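Local coordinates for Serine/threonine protein kinase (Mycobacterium tuberculosis, PDB 4ESQ) that probably phosphorylates serine and threonine residues of proteins as a membrane receptor kinase, of which this chain is the extracellular sensor domain, at residues S160-V165 with V188-N192. Residue numbers count along the deposited sequence, not the author numbering.
Sequences SVANNV and VDKVN
Helix-on-sheet packing in the PknH extracellular sensor domain: the last turn of the C-terminal helix 179-192 lies over the end of the beta-hairpin formed by the adjacent antiparallel strands 154-162 and 165-173. Strand 160-162 and helix 188-192 run nearly parallel (11°), their axes 8.5 Å apart, with the CA atoms of Ala162 and Val188 6.1 Å apart. The hairpin closes in a type II' turn, Ala162 to Val165, with Asn163 at phi/psi 54/-133°; the hydrogen bonds Ala162 N to Val165 O (3.0 Å) and Val165 N to Ala162 O (2.9 Å) close this two-residue turn. The CA-to-CB bonds of Ser160, Ala162 and Val165 point toward the helix; that of Val161 points away, and its side chain touches Ala99 and Val103 of helix 96-111. Val188 and Val191, both t, present one apolar face: Ala162 CB meets Val191 CG1 at 3.6 Å and Val188 CG1 at 4.0 Å, while Val165 CG1 lies 4.3 Å from Val191 CG2. Ser160 OG, hydrogen-bonded to Thr140, sits 4.0 Å from Val188 CG2. Asn163 ND2, also hydrogen-bonded to Gln3 O, donates to a water (2.8 Å) that in turn donates to Val191 O (2.8 Å).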
loop_
_atom_site.group_PDB
_atom_site.type_symbol
_atom_site.label_atom_id
_atom_site.label_comp_id
_atom_site.label_asym_id
_atom_site.label_seq_id
_atom_site.Cartn_x
_atom_site.Cartn_y
_atom_site.Cartn_z
ATOM N N SER A 160 5.909 4.109 3.567
ATOM C CA SER A 160 6.844 4.738 4.488
ATOM C C SER A 160 7.748 3.666 5.074
ATOM O O SER A 160 7.618 2.475 4.763
ATOM C CB SER A 160 6.099 5.492 5.595
ATOM O OG SER A 160 6.943 6.466 6.219
ATOM N N VAL A 161 8.676 4.093 5.921
ATOM C CA VAL A 161 9.586 3.169 6.568
ATOM C C VAL A 161 9.871 3.691 7.960
ATOM O O VAL A 161 10.000 4.901 8.166
ATOM C CB VAL A 161 10.896 3.011 5.775
ATOM C CG1 VAL A 161 11.415 4.375 5.325
ATOM C CG2 VAL A 161 11.950 2.265 6.595
ATOM N N ALA A 162 9.928 2.772 8.913
ATOM C CA ALA A 162 10.372 3.081 10.265
ATOM C C ALA A 162 11.141 1.858 10.745
ATOM O O ALA A 162 10.708 0.728 10.522
ATOM C CB ALA A 162 9.197 3.358 11.164
ATOM N N ASN A 163 12.286 2.075 11.387
ATOM C CA ASN A 163 13.126 0.954 11.790
ATOM C C ASN A 163 13.399 0.086 10.558
ATOM O O ASN A 163 13.752 0.614 9.504
ATOM C CB ASN A 163 12.454 0.145 12.909
ATOM C CG ASN A 163 13.456 -0.578 13.796
ATOM O OD1 ASN A 163 14.594 -0.828 13.391
ATOM N ND2 ASN A 163 13.030 -0.932 15.010
ATOM N N ASN A 164 13.237 -1.231 10.691
ATOM C CA ASN A 164 13.484 -2.157 9.586
ATOM C C ASN A 164 12.204 -2.546 8.851
ATOM O O ASN A 164 12.168 -3.571 8.163
ATOM C CB ASN A 164 14.148 -3.435 10.102
ATOM C CG ASN A 164 13.288 -4.157 11.116
ATOM O OD1 ASN A 164 12.726 -3.537 12.019
ATOM N ND2 ASN A 164 13.160 -5.468 10.962
ATOM N N VAL A 165 11.157 -1.741 9.003
ATOM C CA VAL A 165 9.844 -2.120 8.484
ATOM C C VAL A 165 9.353 -1.134 7.436
ATOM O O VAL A 165 9.339 0.070 7.672
ATOM C CB VAL A 165 8.790 -2.193 9.612
ATOM C CG1 VAL A 165 7.390 -2.506 9.050
ATOM C CG2 VAL A 165 9.194 -3.220 10.645
ATOM N N VAL A 188 3.216 3.599 11.329
ATOM C CA VAL A 188 4.555 4.028 11.723
ATOM C C VAL A 188 4.610 4.299 13.228
ATOM O O VAL A 188 5.595 3.959 13.885
ATOM C CB VAL A 188 4.987 5.274 10.945
ATOM C CG1 VAL A 188 6.148 5.975 11.638
ATOM C CG2 VAL A 188 5.331 4.906 9.506
ATOM N N ASP A 189 3.553 4.896 13.778
ATOM C CA ASP A 189 3.505 5.128 15.227
ATOM C C ASP A 189 3.559 3.805 15.994
ATOM O O ASP A 189 4.161 3.727 17.066
ATOM C CB ASP A 189 2.254 5.913 15.634
ATOM C CG ASP A 189 2.320 7.378 15.240
ATOM O OD1 ASP A 189 3.430 7.902 15.041
ATOM O OD2 ASP A 189 1.251 8.014 15.151
ATOM N N LYS A 190 2.922 2.768 15.454
ATOM C CA LYS A 190 2.972 1.454 16.095
ATOM C C LYS A 190 4.374 0.851 16.004
ATOM O O LYS A 190 4.835 0.207 16.945
ATOM C CB LYS A 190 1.920 0.500 15.513
ATOM C CG LYS A 190 0.478 0.923 15.833
ATOM C CD LYS A 190 -0.527 -0.187 15.532
ATOM C CE LYS A 190 -1.973 0.288 15.784
ATOM N NZ LYS A 190 -2.948 -0.820 15.565
ATOM N N VAL A 191 5.060 1.056 14.881
ATOM C CA VAL A 191 6.442 0.579 14.768
ATOM C C VAL A 191 7.291 1.272 15.825
ATOM O O VAL A 191 8.100 0.641 16.517
ATOM C CB VAL A 191 7.062 0.880 13.381
ATOM C CG1 VAL A 191 8.557 0.566 13.387
ATOM C CG2 VAL A 191 6.347 0.107 12.291
ATOM N N ASN A 192 7.104 2.582 15.951
ATOM C CA ASN A 192 7.926 3.377 16.858
ATOM C C ASN A 192 7.819 2.916 18.303
ATOM O O ASN A 192 8.765 3.056 19.075
ATOM C CB ASN A 192 7.564 4.861 16.768
ATOM C CG ASN A 192 8.040 5.507 15.479
ATOM O OD1 ASN A 192 8.953 5.011 14.824
ATOM N ND2 ASN A 192 7.435 6.633 15.128
HETATM O O HOH W 1 10.897 0.202 16.496
#